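Local coordinates for protein uronate isomerase (Caulobacter crescentus, PDB 2Q01) that catalyses the isomerisation of D-glucuronate to D-fructuronate and of D-galacturonate to D-tagaturonate in bacterial uronate metabolism, at residues B[52-57]-B[153-158]; B[71-76]-B[108-113]; B[256-261]-B[287-292]. One frame throughout, in Å; residues are numbered along the deposited sequence.

Contact 1: B[52-57]-B[153-158]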
# COMPACT_ATOMS: atom_id res chain seq x y z
N ASN B 52 30.74 29.69 -14.27
CA ASN B 52 31.22 29.75 -12.87
C ASN B 52 30.93 31.07 -12.15
O ASN B 52 31.73 31.56 -11.36
CB ASN B 52 32.69 29.33 -12.75
CG ASN B 52 33.03 28.77 -11.38
OD1 ASN B 52 32.20 28.13 -10.73
ND2 ASN B 52 34.26 29.00 -10.94
N ALA B 53 29.76 31.63 -12.44
CA ALA B 53 29.29 32.85 -11.80
C ALA B 53 28.76 32.51 -10.41
O ALA B 53 28.16 31.45 -10.24
CB ALA B 53 28.21 33.50 -12.65
N PRO B 54 28.97 33.40 -9.42
CA PRO B 54 28.45 33.13 -8.08
C PRO B 54 26.93 33.24 -7.99
O PRO B 54 26.32 33.97 -8.77
CB PRO B 54 29.09 34.24 -7.23
CG PRO B 54 30.15 34.85 -8.08
CD PRO B 54 29.71 34.67 -9.48
N PHE B 55 26.34 32.52 -7.05
CA PHE B 55 24.94 32.70 -6.69
C PHE B 55 24.79 34.01 -5.90
O PHE B 55 25.77 34.52 -5.34
CB PHE B 55 24.42 31.51 -5.88
CG PHE B 55 24.64 30.17 -6.54
CD1 PHE B 55 23.79 29.73 -7.55
CD2 PHE B 55 25.70 29.35 -6.15
CE1 PHE B 55 23.98 28.49 -8.17
CE2 PHE B 55 25.90 28.10 -6.77
CZ PHE B 55 25.05 27.68 -7.77
N GLN B 56 23.58 34.55 -5.85
CA GLN B 56 23.39 35.89 -5.27
C GLN B 56 22.77 35.95 -3.87
O GLN B 56 23.32 36.62 -2.99
CB GLN B 56 22.67 36.83 -6.25
CG GLN B 56 21.48 36.22 -6.98
CD GLN B 56 20.70 37.24 -7.78
OE1 GLN B 56 20.75 37.24 -9.01
NE2 GLN B 56 19.99 38.12 -7.09
N ASP B 57 21.65 35.26 -3.66
CA ASP B 57 20.88 35.36 -2.42
C ASP B 57 20.70 34.02 -1.74
O ASP B 57 20.86 32.97 -2.35
CB ASP B 57 19.48 35.94 -2.71
CG ASP B 57 19.51 37.38 -3.15
OD1 ASP B 57 20.44 38.13 -2.76
OD2 ASP B 57 18.58 37.79 -3.88
N ALA B 153 35.04 30.12 -2.33
CA ALA B 153 34.79 28.75 -1.89
C ALA B 153 33.37 28.28 -2.20
O ALA B 153 33.07 27.08 -2.08
CB ALA B 153 35.09 28.62 -0.40
N PHE B 154 32.52 29.22 -2.59
CA PHE B 154 31.12 28.93 -2.91
C PHE B 154 30.80 29.19 -4.39
O PHE B 154 29.64 29.36 -4.76
CB PHE B 154 30.18 29.69 -1.98
CG PHE B 154 30.11 29.12 -0.59
CD1 PHE B 154 31.09 29.42 0.36
CD2 PHE B 154 29.06 28.29 -0.22
CE1 PHE B 154 31.03 28.89 1.65
CE2 PHE B 154 28.99 27.75 1.07
CZ PHE B 154 29.97 28.06 2.01
N ARG B 155 31.83 29.23 -5.22
CA ARG B 155 31.67 29.22 -6.67
C ARG B 155 31.22 27.81 -7.04
O ARG B 155 31.68 26.85 -6.42
CB ARG B 155 32.99 29.55 -7.37
CG ARG B 155 33.58 30.91 -7.03
CD ARG B 155 32.68 32.05 -7.49
NE ARG B 155 32.96 32.45 -8.86
CZ ARG B 155 33.58 33.58 -9.20
NH1 ARG B 155 33.98 34.43 -8.27
NH2 ARG B 155 33.80 33.85 -10.48
N PRO B 156 30.30 27.68 -8.01
CA PRO B 156 29.78 26.39 -8.47
C PRO B 156 30.82 25.28 -8.68
O PRO B 156 30.63 24.17 -8.19
CB PRO B 156 29.09 26.75 -9.79
CG PRO B 156 28.61 28.14 -9.56
CD PRO B 156 29.64 28.81 -8.70
N ARG B 157 31.91 25.60 -9.39
CA ARG B 157 33.00 24.64 -9.63
C ARG B 157 33.73 24.26 -8.34
O ARG B 157 34.10 23.10 -8.15
CB ARG B 157 34.00 25.21 -10.62
CG ARG B 157 33.52 25.27 -12.06
CD ARG B 157 34.63 25.77 -12.98
NE ARG B 157 34.18 25.85 -14.36
CZ ARG B 157 34.89 26.36 -15.36
NH1 ARG B 157 36.10 26.85 -15.14
NH2 ARG B 157 34.39 26.38 -16.59
N ALA B 158 33.94 25.25 -7.47
CA ALA B 158 34.63 25.04 -6.19
C ALA B 158 33.80 24.16 -5.25
O ALA B 158 34.36 23.35 -4.52
CB ALA B 158 34.94 26.37 -5.54
O HOH W 1 28.09 31.53 -4.84

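Contact 2: B[71-76]-B[108-113]. With K (potassium ion), chain D.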
# COMPACT_ATOMS: atom_id res chain seq x y z
N ARG B 71 5.72 24.92 -1.96
CA ARG B 71 4.50 24.13 -1.84
C ARG B 71 3.91 24.26 -0.44
O ARG B 71 2.79 24.76 -0.27
CB ARG B 71 4.78 22.66 -2.16
CG ARG B 71 4.49 22.27 -3.60
CD ARG B 71 4.79 20.80 -3.85
NE ARG B 71 4.07 19.93 -2.92
CZ ARG B 71 2.93 19.31 -3.21
NH1 ARG B 71 2.35 18.54 -2.31
NH2 ARG B 71 2.38 19.46 -4.41
N MET B 72 4.66 23.80 0.56
CA MET B 72 4.21 23.84 1.96
C MET B 72 3.72 25.22 2.36
O MET B 72 2.69 25.35 3.00
CB MET B 72 5.33 23.45 2.93
CG MET B 72 5.35 22.01 3.42
SD MET B 72 3.95 21.38 4.37
CE MET B 72 3.30 22.82 5.18
N LEU B 73 4.49 26.25 1.99
CA LEU B 73 4.11 27.61 2.33
C LEU B 73 2.84 28.02 1.60
O LEU B 73 1.90 28.49 2.24
CB LEU B 73 5.28 28.58 2.11
CG LEU B 73 6.25 28.65 3.30
CD1 LEU B 73 7.46 27.77 3.08
CD2 LEU B 73 6.71 30.07 3.53
N TYR B 74 2.78 27.77 0.28
CA TYR B 74 1.57 28.03 -0.51
C TYR B 74 0.37 27.27 0.04
O TYR B 74 -0.76 27.77 0.02
CB TYR B 74 1.77 27.67 -1.98
CG TYR B 74 0.59 28.01 -2.86
CD1 TYR B 74 0.28 29.33 -3.17
CD2 TYR B 74 -0.21 27.01 -3.40
CE1 TYR B 74 -0.79 29.65 -3.98
CE2 TYR B 74 -1.29 27.32 -4.22
CZ TYR B 74 -1.57 28.64 -4.51
OH TYR B 74 -2.63 28.95 -5.32
N SER B 75 0.64 26.08 0.54
CA SER B 75 -0.37 25.24 1.16
C SER B 75 -0.93 25.81 2.45
O SER B 75 -1.97 25.35 2.93
CB SER B 75 0.20 23.83 1.42
OG SER B 75 0.75 23.72 2.72
N GLN B 76 -0.25 26.79 3.03
CA GLN B 76 -0.64 27.33 4.33
C GLN B 76 -1.07 28.80 4.28
O GLN B 76 -1.26 29.43 5.32
CB GLN B 76 0.49 27.10 5.34
CG GLN B 76 0.58 25.66 5.83
CD GLN B 76 -0.37 25.36 6.99
OE1 GLN B 76 -0.57 26.19 7.88
NE2 GLN B 76 -0.95 24.17 6.98
N TYR B 108 8.94 26.07 10.75
CA TYR B 108 8.32 25.05 11.62
C TYR B 108 7.40 24.07 10.87
O TYR B 108 7.18 22.94 11.32
CB TYR B 108 7.54 25.73 12.77
CG TYR B 108 6.26 26.42 12.34
CD1 TYR B 108 6.28 27.70 11.79
CD2 TYR B 108 5.02 25.79 12.48
CE1 TYR B 108 5.11 28.33 11.40
CE2 TYR B 108 3.84 26.42 12.09
CZ TYR B 108 3.90 27.69 11.54
OH TYR B 108 2.76 28.33 11.14
N LEU B 109 6.88 24.49 9.73
CA LEU B 109 5.99 23.66 8.93
C LEU B 109 6.67 22.36 8.51
O LEU B 109 6.02 21.32 8.36
CB LEU B 109 5.50 24.42 7.70
CG LEU B 109 4.09 25.02 7.79
CD1 LEU B 109 3.72 25.30 9.24
CD2 LEU B 109 4.00 26.29 6.96
N PHE B 110 7.98 22.42 8.32
CA PHE B 110 8.75 21.30 7.79
C PHE B 110 9.16 20.24 8.83
O PHE B 110 9.93 19.33 8.52
CB PHE B 110 9.97 21.82 7.02
CG PHE B 110 9.61 22.71 5.86
CD1 PHE B 110 9.62 24.09 5.99
CD2 PHE B 110 9.24 22.16 4.64
CE1 PHE B 110 9.27 24.92 4.92
CE2 PHE B 110 8.90 22.97 3.56
CZ PHE B 110 8.91 24.35 3.70
N ARG B 111 8.62 20.35 10.04
CA ARG B 111 8.83 19.34 11.08
C ARG B 111 8.33 17.97 10.62
O ARG B 111 7.14 17.80 10.31
CB ARG B 111 8.11 19.75 12.38
CG ARG B 111 8.85 20.80 13.19
CD ARG B 111 7.97 21.41 14.27
NE ARG B 111 8.58 22.61 14.83
CZ ARG B 111 8.07 23.31 15.85
NH1 ARG B 111 8.70 24.39 16.28
NH2 ARG B 111 6.94 22.94 16.43
N GLY B 112 9.24 17.01 10.54
CA GLY B 112 8.87 15.65 10.18
C GLY B 112 9.04 15.32 8.71
O GLY B 112 8.85 14.16 8.30
N THR B 113 9.39 16.33 7.93
CA THR B 113 9.54 16.20 6.49
C THR B 113 11.01 15.97 6.17
O THR B 113 11.87 16.33 6.98
CB THR B 113 9.03 17.46 5.75
OG1 THR B 113 9.92 18.56 5.97
CG2 THR B 113 7.62 17.83 6.21
K K D . -3.43 22.74 3.02
O HOH W 2 -4.43 24.41 4.78

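Contact 3: B[256-261]-B[287-292]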
# COMPACT_ATOMS: atom_id res chain seq x y z
N THR B 256 1.61 8.01 -18.64
CA THR B 256 1.45 6.59 -18.40
C THR B 256 2.73 5.84 -18.74
O THR B 256 3.65 6.41 -19.32
CB THR B 256 0.31 5.99 -19.25
OG1 THR B 256 0.60 6.22 -20.64
CG2 THR B 256 -1.04 6.60 -18.89
N ALA B 257 2.77 4.56 -18.37
CA ALA B 257 3.89 3.70 -18.72
C ALA B 257 3.63 2.95 -20.03
O ALA B 257 4.39 2.05 -20.40
CB ALA B 257 4.17 2.72 -17.59
N ALA B 258 2.57 3.34 -20.74
CA ALA B 258 2.08 2.64 -21.92
C ALA B 258 3.12 2.59 -23.02
O ALA B 258 3.79 3.58 -23.29
CB ALA B 258 0.81 3.30 -22.44
N THR B 259 3.29 1.40 -23.60
CA THR B 259 4.14 1.19 -24.78
C THR B 259 3.29 0.58 -25.90
O THR B 259 2.22 0.03 -25.65
CB THR B 259 5.34 0.27 -24.48
OG1 THR B 259 4.88 -1.05 -24.15
CG2 THR B 259 6.19 0.81 -23.33
N ALA B 260 3.77 0.67 -27.14
CA ALA B 260 3.06 0.08 -28.29
C ALA B 260 4.04 -0.54 -29.28
O ALA B 260 5.22 -0.22 -29.28
CB ALA B 260 2.19 1.12 -28.97
N ASP B 261 3.55 -1.43 -30.14
CA ASP B 261 4.39 -2.03 -31.17
C ASP B 261 3.67 -1.98 -32.51
O ASP B 261 3.20 -3.00 -33.03
CB ASP B 261 4.77 -3.46 -30.78
CG ASP B 261 5.96 -4.00 -31.58
OD1 ASP B 261 6.68 -3.22 -32.23
OD2 ASP B 261 6.17 -5.23 -31.54
N PHE B 287 0.87 7.69 -29.52
CA PHE B 287 2.14 8.14 -30.07
C PHE B 287 3.23 8.15 -29.00
O PHE B 287 4.33 7.69 -29.27
CB PHE B 287 2.02 9.51 -30.73
CG PHE B 287 3.27 9.96 -31.45
CD1 PHE B 287 3.66 9.34 -32.64
CD2 PHE B 287 4.04 11.01 -30.94
CE1 PHE B 287 4.81 9.76 -33.31
CE2 PHE B 287 5.18 11.43 -31.60
CZ PHE B 287 5.57 10.81 -32.79
N ARG B 288 2.90 8.64 -27.81
CA ARG B 288 3.81 8.57 -26.66
C ARG B 288 4.20 7.13 -26.30
O ARG B 288 5.36 6.85 -25.99
CB ARG B 288 3.19 9.26 -25.45
CG ARG B 288 3.17 10.77 -25.54
CD ARG B 288 2.75 11.40 -24.22
NE ARG B 288 1.54 10.80 -23.67
CZ ARG B 288 0.32 11.33 -23.73
NH1 ARG B 288 -0.71 10.70 -23.18
NH2 ARG B 288 0.13 12.50 -24.32
N ALA B 289 3.22 6.23 -26.37
CA ALA B 289 3.44 4.79 -26.26
C ALA B 289 4.34 4.23 -27.36
O ALA B 289 5.27 3.47 -27.08
CB ALA B 289 2.10 4.05 -26.23
N GLN B 290 4.07 4.59 -28.61
CA GLN B 290 4.86 4.10 -29.75
C GLN B 290 6.29 4.62 -29.70
O GLN B 290 7.23 3.90 -30.01
CB GLN B 290 4.20 4.46 -31.09
CG GLN B 290 5.02 4.06 -32.33
CD GLN B 290 5.36 2.58 -32.36
OE1 GLN B 290 4.54 1.73 -31.99
NE2 GLN B 290 6.56 2.25 -32.81
N MET B 291 6.44 5.87 -29.27
CA MET B 291 7.76 6.49 -29.14
C MET B 291 8.62 5.89 -28.03
O MET B 291 9.84 5.94 -28.13
CB MET B 291 7.64 8.00 -28.97
CG MET B 291 7.25 8.74 -30.25
SD MET B 291 8.20 8.29 -31.73
CE MET B 291 9.80 8.94 -31.28
N LEU B 292 8.00 5.34 -26.99
CA LEU B 292 8.75 4.62 -25.96
C LEU B 292 9.47 3.43 -26.57
O LEU B 292 10.65 3.20 -26.30
CB LEU B 292 7.85 4.16 -24.80
CG LEU B 292 7.65 5.14 -23.63
CD1 LEU B 292 7.01 4.44 -22.44
CD2 LEU B 292 8.97 5.80 -23.21
O HOH W 3 7.49 -0.91 -33.35

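Contact 1: B[52-57]-B[153-158]
The backbone oxygen of N52 is gripped by two N-H groups of one guanidinium. R155 NE donates to N52 O over 2.9 Å at an N-H...O angle of 150°, nearly along the C=O axis and close to the guanidinium plane, while R155 NH2 adds a weak second bond to N52 O at 3.2 Å. Bends at the second and third torsions of R155 fold its chain back to put both donors there. One face of the same guanidinium, towards its rim, is met by P54, whose CG lies 3.8 Å from R155 NE. The side-chain oxygen of N52 makes a separate, straighter bond: R157 N reaches N52 OD1 over 2.9 Å at 171°, coming from above the carbonyl plane. The N52 amide lies across the extended R157 chain, with OD1 3.4 Å from R157 CG, the amide plane only 15° from that of the R157 guanidinium; R157 NE itself is bonded to F49 O. Further on, F55 and P156 meet tip to tip, F55 CE2 lying 3.9 Å from P156 CG, and a water bridges F55 N (3.0 Å) and F154 O (2.7 Å). An alanine in place of R155 would remove both donors to N52 O and the flat group beside P54, and would probably leave the 52-54 backbone less firmly held. The arrangement is a junction between helix ends: N52, with positive phi, leaves helix 47-51, while R155 occupies the N-cap position of helix 156-162, whose first turn gives an N-H to the N52 side chain.

Contact 2: B[71-76]-B[108-113]
Helix 67-74, through residues 71-74, faces a 3-10 segment that includes 108-110 and runs on into a type II beta turn from F110 to T113; the closest CA pair, M72 and L109, is 7.2 Å apart. Within that turn T113 OG1, in plane at the F110 ring edge, donates to F110 O over 2.7 Å, and T113 N shares that acceptor. M72 carries the packing with two different parts of its bent chain. Its CB lies 3.7 Å from F110 CE2, the two side chains sliding past each other in opposite directions, while its methyl CE turns to L109 CG at 3.5 Å. L73 CD1 reaches the edge of the F110 ring, 3.8 Å from CZ and near the ring plane, the two side chains crossing at about a right angle. Q76 lays its CG against L109 CD2 at 3.7 Å; its polar end is engaged by N411 of the second subunit. S75 O binds a potassium ion at 3.0 Å together with a water and A375 O, Y378 O, L381 O and N411 OD1 of the second subunit. The two segments thus meet through apolar carbon contacts alone, which implies shape-dependent packing, while S75 O and the Q76 amide serve the ion and the second subunit.

Contact 3: B[256-261]-B[287-292]
The segment 256-261, extended from A258 onward, lies against one side of helix 281-302 so closely that the CA atoms of T259 and A289 are 4.0 Å apart. The small side chain of A289 permits this: its CB sits between those of A258 and A260, at 4.1 Å from A258 CB and 4.0 Å from A260 CB. Backbone groups therefore touch directly. A289 CA makes a CA-H...O contact with A258 O at 3.2 Å (143° at the hydrogen), and A289 O receives both the CA-H of T259 and a weak hydrogen bond from A260 N, 3.2 Å long and bent to 133°. One turn on, L292 CD1 packs on A258 O and, at 3.8 Å, on T259 CG2, the T259 and L292 side chains crossing at about a right angle. Q290, bent at its second torsion, brings OE1 to 3.4 Å from A260 O, an acceptor pair with nothing to share. Each oxygen is instead satisfied beside it, OE1 by L262 N and A260 O by T293 OG1, while Q290 NE2 bonds E294, T259 OG1 turns to A341 O and L345 N, and D261 pairs with R348. This contact fits the strand-helix alternation of a TIM-barrel relative: the loop follows strand 249-252 and leads into helix 264-276, whereas helix 281-302 precedes the adjacent parallel strand 305-308. F287 and M291, with CB directed away from the loop, pack on W228 and Y231, so this part of helix 281-302 lies between helix 228-244 and the 256-261 segment, with helix 264-276 also against F287 and Q290.

Contact 2 is nested along the chain inside the loop closed by contact 1, yet the two do not touch: their centres are 28 Å apart and their nearest atoms about 15 Å. Contact 3 follows later in sequence. It lies across the chain's centre from contact 1, 41 Å between centres, with about 37 Å between its centre and that of contact 2 and about 18 Å between their nearest atoms. Contacts 1 and 2 both join loops and helices of the N-terminal third, whereas contact 3 belongs to the part of the chain that carries the parallel strands 249-252 and 305-308. Contact 2 alone is touched by another subunit, at the potassium site and by packing beside it; no other chain touches contacts 1 and 3.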